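Local coordinates for protein mosquitocidal toxin (Lysinibacillus sphaericus, PDB 2VSE) that kills mosquitoes as a holotoxin, probably by ADP-ribosylating target proteins with a catalytic domain that is joined to ricin-B-like lectin domains, at residues A[296-301]-A[389-394]; A[282-287]-A[305-310]; A[570-575]-A[583-588]; A[561-566]-A[593-598]. All coordinates share one frame; numbering follows the deposited sequence.

Interaction 1. Residues A[296-301]-A[389-394]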
# COMPACT_ATOMS: atom_id res chain seq x y z
N VAL A 296 -12.41 18.72 -37.41
CA VAL A 296 -11.77 18.05 -36.31
C VAL A 296 -10.42 18.72 -36.10
O VAL A 296 -9.62 18.82 -37.03
CB VAL A 296 -11.61 16.54 -36.57
CG1 VAL A 296 -10.69 15.91 -35.55
CG2 VAL A 296 -12.97 15.85 -36.55
N GLU A 297 -10.18 19.20 -34.88
CA GLU A 297 -8.99 19.99 -34.56
C GLU A 297 -8.22 19.41 -33.38
O GLU A 297 -8.74 18.59 -32.61
CB GLU A 297 -9.37 21.44 -34.25
CG GLU A 297 -9.96 22.22 -35.41
CD GLU A 297 -10.77 23.43 -34.95
OE1 GLU A 297 -11.20 24.21 -35.82
OE2 GLU A 297 -10.97 23.60 -33.72
N SER A 298 -6.97 19.85 -33.24
CA SER A 298 -6.25 19.63 -32.00
C SER A 298 -6.65 20.74 -31.04
O SER A 298 -6.80 21.90 -31.44
CB SER A 298 -4.73 19.67 -32.22
OG SER A 298 -4.30 20.96 -32.63
N TYR A 299 -6.84 20.37 -29.77
CA TYR A 299 -7.09 21.35 -28.72
C TYR A 299 -6.43 20.84 -27.45
O TYR A 299 -6.27 19.63 -27.27
CB TYR A 299 -8.58 21.56 -28.50
CG TYR A 299 -8.94 22.92 -27.97
CD1 TYR A 299 -9.34 23.94 -28.83
CD2 TYR A 299 -8.91 23.20 -26.59
CE1 TYR A 299 -9.68 25.20 -28.35
CE2 TYR A 299 -9.24 24.46 -26.10
CZ TYR A 299 -9.63 25.46 -26.99
OH TYR A 299 -9.97 26.71 -26.52
N LYS A 300 -6.04 21.76 -26.59
CA LYS A 300 -5.53 21.41 -25.27
C LYS A 300 -6.56 20.53 -24.55
O LYS A 300 -7.74 20.90 -24.46
CB LYS A 300 -5.22 22.69 -24.49
CG LYS A 300 -4.64 22.49 -23.10
CD LYS A 300 -4.41 23.85 -22.43
CE LYS A 300 -4.11 23.72 -20.96
NZ LYS A 300 -4.32 25.04 -20.27
N ASN A 301 -6.11 19.37 -24.08
CA ASN A 301 -6.93 18.44 -23.32
C ASN A 301 -7.46 19.04 -22.02
O ASN A 301 -6.68 19.45 -21.16
CB ASN A 301 -6.14 17.15 -23.03
CG ASN A 301 -7.04 15.96 -22.65
OD1 ASN A 301 -8.26 16.05 -22.68
ND2 ASN A 301 -6.42 14.83 -22.31
N ASN A 389 -3.46 25.49 -30.54
CA ASN A 389 -4.89 25.19 -30.42
C ASN A 389 -5.65 25.52 -31.69
O ASN A 389 -5.36 26.50 -32.36
CB ASN A 389 -5.51 25.97 -29.25
CG ASN A 389 -5.28 25.30 -27.90
OD1 ASN A 389 -5.56 25.90 -26.87
ND2 ASN A 389 -4.79 24.07 -27.90
N LYS A 390 -6.62 24.66 -32.00
CA LYS A 390 -7.51 24.83 -33.16
C LYS A 390 -6.90 24.53 -34.53
O LYS A 390 -7.61 24.62 -35.53
CB LYS A 390 -8.18 26.21 -33.17
CG LYS A 390 -9.44 26.29 -32.35
CD LYS A 390 -10.28 27.49 -32.77
CE LYS A 390 -11.76 27.25 -32.50
NZ LYS A 390 -12.28 26.02 -33.20
N THR A 391 -5.62 24.16 -34.59
CA THR A 391 -5.03 23.83 -35.90
C THR A 391 -5.61 22.52 -36.42
O THR A 391 -5.53 21.49 -35.74
CB THR A 391 -3.47 23.79 -35.91
OG1 THR A 391 -3.00 22.73 -35.08
CG2 THR A 391 -2.86 25.15 -35.49
N PRO A 392 -6.18 22.56 -37.65
CA PRO A 392 -7.00 21.46 -38.18
C PRO A 392 -6.26 20.15 -38.27
O PRO A 392 -5.07 20.13 -38.60
CB PRO A 392 -7.35 21.93 -39.60
CG PRO A 392 -7.13 23.39 -39.60
CD PRO A 392 -6.03 23.65 -38.63
N LEU A 393 -6.95 19.06 -37.97
CA LEU A 393 -6.46 17.74 -38.32
C LEU A 393 -6.59 17.59 -39.82
O LEU A 393 -7.63 17.92 -40.40
CB LEU A 393 -7.22 16.64 -37.60
CG LEU A 393 -6.54 16.07 -36.35
CD1 LEU A 393 -6.67 17.01 -35.16
CD2 LEU A 393 -7.14 14.72 -36.03
N VAL A 394 -5.52 17.11 -40.45
CA VAL A 394 -5.50 16.90 -41.90
C VAL A 394 -5.09 15.48 -42.25
O VAL A 394 -4.71 14.68 -41.39
CB VAL A 394 -4.53 17.86 -42.64
CG1 VAL A 394 -4.96 19.32 -42.48
CG2 VAL A 394 -3.08 17.65 -42.20

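Interaction 2. Residues A[282-287]-A[305-310]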
# COMPACT_ATOMS: atom_id res chain seq x y z
N ASN A 282 -0.23 17.09 -24.51
CA ASN A 282 -1.26 17.89 -23.87
C ASN A 282 -2.45 18.17 -24.80
O ASN A 282 -3.51 18.60 -24.33
CB ASN A 282 -0.67 19.21 -23.37
CG ASN A 282 0.46 19.01 -22.35
OD1 ASN A 282 0.47 18.06 -21.56
ND2 ASN A 282 1.42 19.92 -22.37
N ILE A 283 -2.27 17.92 -26.10
CA ILE A 283 -3.30 18.20 -27.11
C ILE A 283 -3.97 16.92 -27.63
O ILE A 283 -3.32 15.90 -27.85
CB ILE A 283 -2.74 19.05 -28.29
CG1 ILE A 283 -1.86 18.20 -29.21
CG2 ILE A 283 -1.97 20.26 -27.76
CD1 ILE A 283 -1.43 18.88 -30.52
N VAL A 284 -5.29 16.99 -27.83
CA VAL A 284 -6.04 15.81 -28.24
C VAL A 284 -6.90 16.09 -29.45
O VAL A 284 -7.22 17.24 -29.73
CB VAL A 284 -6.94 15.24 -27.08
CG1 VAL A 284 -6.08 14.60 -25.99
CG2 VAL A 284 -7.84 16.34 -26.50
N VAL A 285 -7.26 15.02 -30.17
CA VAL A 285 -8.22 15.07 -31.27
C VAL A 285 -9.58 15.46 -30.71
O VAL A 285 -10.12 14.77 -29.84
CB VAL A 285 -8.35 13.70 -31.99
CG1 VAL A 285 -9.34 13.79 -33.13
CG2 VAL A 285 -7.00 13.22 -32.53
N THR A 286 -10.13 16.56 -31.21
CA THR A 286 -11.37 17.08 -30.67
C THR A 286 -12.32 17.57 -31.74
O THR A 286 -11.90 18.27 -32.67
CB THR A 286 -11.11 18.19 -29.60
OG1 THR A 286 -12.05 19.26 -29.75
CG2 THR A 286 -9.72 18.76 -29.71
N LEU A 287 -13.59 17.20 -31.62
CA LEU A 287 -14.61 17.67 -32.55
C LEU A 287 -15.12 19.04 -32.13
O LEU A 287 -15.64 19.21 -31.03
CB LEU A 287 -15.76 16.66 -32.67
CG LEU A 287 -16.87 16.99 -33.68
CD1 LEU A 287 -16.34 17.07 -35.12
CD2 LEU A 287 -18.00 15.99 -33.56
N GLU A 305 -16.23 15.99 -23.23
CA GLU A 305 -16.83 14.88 -23.98
C GLU A 305 -16.48 14.92 -25.46
O GLU A 305 -16.17 13.88 -26.05
CB GLU A 305 -18.34 14.79 -23.76
CG GLU A 305 -18.75 14.44 -22.33
CD GLU A 305 -17.99 13.24 -21.77
OE1 GLU A 305 -18.31 12.09 -22.14
OE2 GLU A 305 -17.06 13.45 -20.95
N ASN A 306 -16.46 16.12 -26.06
CA ASN A 306 -16.09 16.25 -27.48
C ASN A 306 -14.61 15.96 -27.76
O ASN A 306 -14.16 16.04 -28.90
CB ASN A 306 -16.47 17.63 -28.05
CG ASN A 306 -15.56 18.75 -27.57
OD1 ASN A 306 -14.85 18.62 -26.57
ND2 ASN A 306 -15.58 19.87 -28.27
N GLN A 307 -13.87 15.65 -26.70
CA GLN A 307 -12.46 15.27 -26.83
C GLN A 307 -12.26 13.78 -26.59
O GLN A 307 -11.14 13.32 -26.35
CB GLN A 307 -11.59 16.06 -25.84
CG GLN A 307 -11.46 17.52 -26.18
CD GLN A 307 -10.61 18.27 -25.18
OE1 GLN A 307 -10.77 18.12 -23.97
NE2 GLN A 307 -9.71 19.11 -25.69
N LYS A 308 -13.36 13.03 -26.65
CA LYS A 308 -13.32 11.58 -26.45
C LYS A 308 -14.02 10.88 -27.62
O LYS A 308 -15.01 11.39 -28.17
CB LYS A 308 -13.96 11.19 -25.12
CG LYS A 308 -13.39 11.89 -23.88
CD LYS A 308 -14.20 11.55 -22.64
CE LYS A 308 -13.87 12.47 -21.49
NZ LYS A 308 -14.69 12.13 -20.29
N TRP A 309 -13.52 9.71 -28.00
CA TRP A 309 -14.01 9.00 -29.17
C TRP A 309 -14.23 7.55 -28.82
O TRP A 309 -13.44 6.95 -28.08
CB TRP A 309 -13.02 9.10 -30.34
CG TRP A 309 -12.67 10.51 -30.69
CD1 TRP A 309 -11.75 11.31 -30.06
CD2 TRP A 309 -13.24 11.31 -31.73
NE1 TRP A 309 -11.71 12.55 -30.65
CE2 TRP A 309 -12.62 12.58 -31.68
CE3 TRP A 309 -14.21 11.07 -32.71
CZ2 TRP A 309 -12.94 13.61 -32.58
CZ3 TRP A 309 -14.54 12.11 -33.60
CH2 TRP A 309 -13.90 13.36 -33.52
N ASN A 310 -15.32 6.99 -29.33
CA ASN A 310 -15.54 5.56 -29.28
C ASN A 310 -14.92 4.92 -30.50
O ASN A 310 -15.31 5.23 -31.63
CB ASN A 310 -17.03 5.23 -29.23
CG ASN A 310 -17.60 5.32 -27.82
OD1 ASN A 310 -18.82 5.47 -27.65
ND2 ASN A 310 -16.74 5.22 -26.81
O HOH W 1 -9.06 12.67 -28.11

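Interaction 3. Residues A[570-575]-A[583-588]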
# COMPACT_ATOMS: atom_id res chain seq x y z
N GLN A 570 12.40 1.14 26.47
CA GLN A 570 11.22 0.25 26.35
C GLN A 570 10.88 -0.49 27.64
O GLN A 570 9.77 -0.99 27.78
CB GLN A 570 11.39 -0.75 25.20
CG GLN A 570 11.26 -0.13 23.83
CD GLN A 570 11.39 -1.16 22.71
OE1 GLN A 570 12.23 -1.03 21.82
NE2 GLN A 570 10.55 -2.18 22.75
N ASP A 571 11.82 -0.56 28.57
CA ASP A 571 11.55 -1.10 29.90
C ASP A 571 10.60 -0.19 30.71
O ASP A 571 9.99 -0.63 31.68
CB ASP A 571 12.88 -1.35 30.66
CG ASP A 571 13.68 -2.54 30.10
OD1 ASP A 571 13.26 -3.14 29.08
OD2 ASP A 571 14.73 -2.90 30.67
N LEU A 572 10.46 1.07 30.31
CA LEU A 572 9.56 1.98 31.01
C LEU A 572 8.23 2.07 30.28
O LEU A 572 8.18 2.30 29.06
CB LEU A 572 10.18 3.37 31.18
CG LEU A 572 11.45 3.46 32.04
CD1 LEU A 572 11.95 4.89 32.14
CD2 LEU A 572 11.26 2.88 33.44
N ILE A 573 7.15 1.88 31.04
CA ILE A 573 5.80 1.90 30.49
C ILE A 573 4.93 2.90 31.25
O ILE A 573 5.31 3.36 32.33
CB ILE A 573 5.15 0.50 30.54
CG1 ILE A 573 5.35 -0.15 31.92
CG2 ILE A 573 5.72 -0.41 29.45
CD1 ILE A 573 4.35 0.27 32.95
N ALA A 574 3.78 3.25 30.67
CA ALA A 574 2.82 4.15 31.30
C ALA A 574 2.08 3.41 32.40
O ALA A 574 1.40 2.41 32.16
CB ALA A 574 1.83 4.68 30.28
N ASP A 575 2.24 3.91 33.62
CA ASP A 575 1.75 3.25 34.82
C ASP A 575 0.81 4.21 35.52
O ASP A 575 1.18 5.36 35.79
CB ASP A 575 2.94 2.88 35.72
CG ASP A 575 2.55 2.10 37.00
OD1 ASP A 575 1.57 2.46 37.68
OD2 ASP A 575 3.26 1.13 37.36
N ILE A 583 -0.42 9.50 36.08
CA ILE A 583 0.15 8.45 35.25
C ILE A 583 1.61 8.80 34.95
O ILE A 583 1.92 9.93 34.56
CB ILE A 583 -0.70 8.24 33.98
CG1 ILE A 583 -2.12 7.82 34.37
CG2 ILE A 583 -0.05 7.22 33.04
CD1 ILE A 583 -3.14 7.89 33.25
N ALA A 584 2.50 7.82 35.15
CA ALA A 584 3.94 8.04 35.04
C ALA A 584 4.64 6.89 34.33
O ALA A 584 4.09 5.79 34.22
CB ALA A 584 4.55 8.26 36.42
N THR A 585 5.86 7.15 33.85
CA THR A 585 6.70 6.09 33.31
C THR A 585 7.35 5.34 34.44
O THR A 585 8.04 5.92 35.28
CB THR A 585 7.78 6.61 32.35
OG1 THR A 585 8.55 7.63 33.00
CG2 THR A 585 7.15 7.17 31.09
N LYS A 586 7.12 4.03 34.47
CA LYS A 586 7.65 3.17 35.52
C LYS A 586 8.16 1.86 34.97
O LYS A 586 7.70 1.36 33.94
CB LYS A 586 6.59 2.93 36.60
CG LYS A 586 6.47 4.08 37.59
CD LYS A 586 5.20 3.99 38.40
CE LYS A 586 5.47 3.76 39.88
NZ LYS A 586 6.01 2.41 40.15
N THR A 587 9.14 1.30 35.66
CA THR A 587 9.69 0.01 35.31
C THR A 587 8.55 -1.01 35.14
O THR A 587 7.64 -1.07 35.96
CB THR A 587 10.72 -0.44 36.35
OG1 THR A 587 11.73 0.57 36.48
CG2 THR A 587 11.39 -1.70 35.91
N ASN A 588 8.58 -1.78 34.05
CA ASN A 588 7.47 -2.67 33.76
C ASN A 588 7.47 -3.92 34.62
O ASN A 588 8.51 -4.54 34.84
CB ASN A 588 7.41 -3.04 32.28
CG ASN A 588 6.21 -3.95 31.94
OD1 ASN A 588 5.13 -3.83 32.53
ND2 ASN A 588 6.41 -4.85 30.99

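Interaction 4. Residues A[561-566]-A[593-598]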
# COMPACT_ATOMS: atom_id res chain seq x y z
N ILE A 561 -5.85 -5.05 24.65
CA ILE A 561 -5.15 -4.67 25.86
C ILE A 561 -3.69 -4.39 25.51
O ILE A 561 -3.04 -5.19 24.83
CB ILE A 561 -5.27 -5.73 26.97
CG1 ILE A 561 -6.74 -6.02 27.26
CG2 ILE A 561 -4.53 -5.28 28.23
CD1 ILE A 561 -6.98 -7.16 28.22
N TYR A 562 -3.20 -3.25 25.98
CA TYR A 562 -1.94 -2.71 25.53
C TYR A 562 -1.11 -2.23 26.70
O TYR A 562 -1.64 -1.89 27.76
CB TYR A 562 -2.19 -1.50 24.63
CG TYR A 562 -2.67 -1.80 23.23
CD1 TYR A 562 -1.76 -1.95 22.19
CD2 TYR A 562 -4.04 -1.91 22.93
CE1 TYR A 562 -2.18 -2.20 20.89
CE2 TYR A 562 -4.47 -2.16 21.63
CZ TYR A 562 -3.53 -2.31 20.61
OH TYR A 562 -3.90 -2.57 19.31
N GLN A 563 0.20 -2.19 26.48
CA GLN A 563 1.09 -1.39 27.29
C GLN A 563 1.70 -0.35 26.38
O GLN A 563 1.90 -0.60 25.18
CB GLN A 563 2.18 -2.25 27.90
CG GLN A 563 1.64 -3.33 28.78
CD GLN A 563 2.73 -3.97 29.61
OE1 GLN A 563 3.53 -4.74 29.09
NE2 GLN A 563 2.77 -3.65 30.89
N PHE A 564 1.99 0.82 26.94
CA PHE A 564 2.67 1.89 26.21
C PHE A 564 4.12 1.97 26.68
O PHE A 564 4.38 2.38 27.80
CB PHE A 564 1.96 3.22 26.43
CG PHE A 564 0.51 3.19 26.09
CD1 PHE A 564 0.06 3.68 24.86
CD2 PHE A 564 -0.42 2.66 26.98
CE1 PHE A 564 -1.28 3.65 24.54
CE2 PHE A 564 -1.77 2.61 26.66
CZ PHE A 564 -2.20 3.12 25.44
N MET A 565 5.04 1.56 25.83
CA MET A 565 6.47 1.59 26.14
C MET A 565 7.07 2.87 25.58
O MET A 565 6.76 3.22 24.44
CB MET A 565 7.16 0.39 25.48
CG MET A 565 6.65 -0.97 25.91
SD MET A 565 7.50 -2.22 24.93
CE MET A 565 6.51 -2.20 23.44
N THR A 566 7.90 3.57 26.35
CA THR A 566 8.60 4.74 25.81
C THR A 566 9.61 4.26 24.77
O THR A 566 10.18 3.17 24.91
CB THR A 566 9.33 5.59 26.89
OG1 THR A 566 10.51 4.92 27.36
CG2 THR A 566 8.41 5.92 28.06
N ASN A 593 -2.29 -2.39 36.59
CA ASN A 593 -2.31 -0.93 36.49
C ASN A 593 -1.33 -0.39 35.44
O ASN A 593 -1.24 0.82 35.23
CB ASN A 593 -2.05 -0.29 37.85
CG ASN A 593 -0.69 -0.64 38.40
OD1 ASN A 593 -0.36 -1.82 38.55
ND2 ASN A 593 0.10 0.38 38.67
N GLN A 594 -0.62 -1.30 34.78
CA GLN A 594 0.36 -0.97 33.74
C GLN A 594 -0.15 -1.46 32.38
O GLN A 594 0.58 -1.46 31.36
CB GLN A 594 1.70 -1.61 34.08
CG GLN A 594 2.23 -1.21 35.46
CD GLN A 594 3.51 -1.93 35.83
OE1 GLN A 594 3.59 -3.15 35.77
NE2 GLN A 594 4.53 -1.16 36.23
N LYS A 595 -1.41 -1.89 32.39
CA LYS A 595 -2.08 -2.38 31.19
C LYS A 595 -3.33 -1.56 30.97
O LYS A 595 -3.95 -1.11 31.92
CB LYS A 595 -2.47 -3.86 31.32
CG LYS A 595 -1.31 -4.82 31.57
CD LYS A 595 -1.83 -6.22 31.85
CE LYS A 595 -0.70 -7.18 32.14
NZ LYS A 595 -1.21 -8.54 32.51
N TRP A 596 -3.71 -1.38 29.71
CA TRP A 596 -4.83 -0.52 29.37
C TRP A 596 -5.62 -1.15 28.24
O TRP A 596 -5.04 -1.67 27.28
CB TRP A 596 -4.34 0.86 28.94
CG TRP A 596 -3.41 1.48 29.93
CD1 TRP A 596 -2.10 1.16 30.13
CD2 TRP A 596 -3.71 2.52 30.87
NE1 TRP A 596 -1.57 1.92 31.14
CE2 TRP A 596 -2.54 2.77 31.61
CE3 TRP A 596 -4.86 3.27 31.15
CZ2 TRP A 596 -2.48 3.74 32.63
CZ3 TRP A 596 -4.80 4.24 32.18
CH2 TRP A 596 -3.61 4.46 32.89
N THR A 597 -6.95 -1.12 28.37
CA THR A 597 -7.83 -1.48 27.25
C THR A 597 -7.99 -0.25 26.34
O THR A 597 -8.37 0.82 26.80
CB THR A 597 -9.23 -1.95 27.71
OG1 THR A 597 -9.89 -0.88 28.38
CG2 THR A 597 -9.13 -3.14 28.65
N VAL A 598 -7.67 -0.43 25.06
CA VAL A 598 -7.74 0.65 24.08
C VAL A 598 -8.93 0.37 23.15
O VAL A 598 -9.01 -0.69 22.53
CB VAL A 598 -6.41 0.74 23.30
CG1 VAL A 598 -6.49 1.76 22.19
CG2 VAL A 598 -5.24 1.08 24.27
O HOH W 2 1.27 0.51 30.05

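Interaction 1. Residues A[296-301]-A[389-394]
Residues 296-300, the end of strand 294-300, run roughly antiparallel (148°) to 389-393, and one backbone bridge pairs Glu-297 with Pro-392 at a CA to CA distance of 4.4 Å. Leu-393 N donates to Val-296 O at 2.8 Å and Lys-390 N to Ser-298 O, also at 2.8 Å; between them the bond from Ser-298 N to Thr-391 O is straight but weak. The side-chain contact is split between charge and apolar packing. Glu-297 reaches out with its chain extended beyond CG, while Lys-390 bends at its last torsion (chi4 -57°), which brings NZ to 2.8 Å from Glu-297 OE2 on the syn lone pair of that oxygen. The same NZ has a second carboxylate partner in Asp-288, so the lysine probably offsets the two acids that lie close together there. CG of Lys-390 comes to the edge of the Tyr-299 ring, near its plane, and the planar end of Asn-389 stacks over one ring face, the planes 8° apart. At the other end Leu-393 wedges in: CD1 rests 3.4 Å from Glu-297 C, and CD2 lies 3.8 Å from CG1 of Val-296. Strand 294-300 is flanked by strand 283-287, whose Thr-286 and Val-284 hydrogen-bond to the backbones of Glu-297 and Tyr-299, while strand 379-382 supplies Leu-380 and Leu-382 to cover Leu-393.

Interaction 2. Residues A[282-287]-A[305-310]
Trp-309 lays its indole across the side chain of Val-285 at about a right angle, with CZ2 3.6 Å from Val-285 CG1, while CH2 touches CB of Leu-287. The indole NE1 donates to Val-285 O at 2.8 Å with an N-H...O angle of 177°. This oxygen lies almost in the indole plane, yet the nitrogen stands well above the carbonyl plane, 61° out of it, and so does not lie on a lone pair. A water 2.9 Å from Val-285 O also lies within hydrogen-bonding distance of Gln-307 O. Farther along, Leu-287 is held at both ends of its backbone: its N-H goes to Asn-306 O at 3.0 Å, and its O receives a weak bond from Asn-306 ND2. A chi1 of 74° sets the Asn-306 amide between its own N and carbonyl carbon, close enough for that return bond. Gln-307 lies alongside Thr-286, CG 3.5 Å from Thr-286 CB, and its amide end reaches Val-284 CG2, with NE2 3.4 Å away. That amide is itself fixed by backbone atoms between Lys-300 and Phe-304, NE2 to Lys-300 O and OE1 to Phe-302 N and Phe-304 N. A Gln-x-Trp sequence whose tryptophan is buried in the core recurs in ricin-type beta-trefoil lectin domains; here Gln-307 and Trp-309 pin the entry to strand 309-314 against strand 283-287.

Interaction 3. Residues A[570-575]-A[583-588]
Strands 572-576 and 583-587 form an antiparallel beta hairpin within a domain of the beta-trefoil clan, and the axes of their segments 572-575 and 583-587 approach to 4.3 Å. Ile-573 with Lys-586 and Asp-575 with Ala-584 are hydrogen-bonded pairs; Leu-572 with Thr-587 and Ala-574 with Thr-585 are non-hydrogen-bonded ones. Lys-586 runs outward over Asp-575, on the same side of the sheet. Its CB lies 3.8 Å from Asp-575 CB, and CG runs past that same carbon. CD then settles against the carboxylate, 3.5 Å from Asp-575 CG, after which bends at chi3 (115°) and chi4 turn the tip so that NZ stays 4.1 Å from OD2, beyond a salt bridge. The acid's stronger partner is Gln-594, whose NE2 bonds to OD2. On the other side of the sheet, Leu-572 sends CD2 over the backbone of Thr-587, and Ala-574 meets Ile-583 through its CB. At the open end of the hairpin Asn-588 crosses Ile-573 at about a right angle, CB against CG1. There the nitrogen of Asn-588 stands 3.0 Å from Asp-571 O, almost in line with its C=O, though the N-H itself is bent (138°).

Interaction 4. Residues A[561-566]-A[593-598]
Phe-564 and Trp-596 meet as an offset edge-to-face pair: the edge of the phenyl ring is turned toward the face of the five-membered indole ring, with planes at 72° and centroids 5.4 Å apart. CE2 of Phe-564 lies 3.8 Å from both CD1 and CG of Trp-596. The phenyl CZ meets Val-598 CG2, and the same methyl lies 3.5 Å from CD2 of Tyr-562, so one branch of the valine fills the junction between two aromatic rings. With CG1 turned opposite the backbone N (chi1 175°), CG2 falls opposite the carbonyl carbon, where it faces the two rings. The phenol OH of Tyr-562 ends on Gln-558 O. Tyr-562 and Trp-596 form a hydrogen-bonded antiparallel pair: Tyr-562 N donates to Trp-596 O at 2.8 Å, and Trp-596 N returns a bond to Tyr-562 O. Just before Trp-596 the chain is no longer strand, and the Gln-563 side chain reaches across to it: NE2 donates to Gln-594 O at 3.1 Å from above the carbonyl plane, and also to Asn-588 OD1, while OE1 accepts from Arg-691 NE. On the sheet face away from Tyr-562 and Trp-596, Ile-561 CG2 rests on Lys-595 CB and its CG1 on Thr-597 CG2. Strand 560-566 sits between strands 596-601 and 688-692 in its sheet; Trp-688 and Leu-690 pack on Phe-564, Ile-609 of strand 606-611 touches Phe-564 and Trp-596, and Trp-596 NE1 bonds to Ala-574 O of strand 572-576.

How the interactions relate
The four contacts form two pairs in two lectin-like units on opposite sides of the chain's centre, with nearest atoms about 44 Å apart or more between the pairs. Interactions 1 and 2 have centres 9 Å apart and share the pairing of strands 283-287 and 294-300; their segments alternate along the chain. Interactions 3 and 4, whose centres are also 9 Å apart, come later, with the hairpin of interaction 3 lying in sequence between the two segments of interaction 4. Side-chain hydrogen bonds join these last two. Interactions 2 and 4 each include a Gln-x-Trp, consistent with repeated trefoil domains along the toxin.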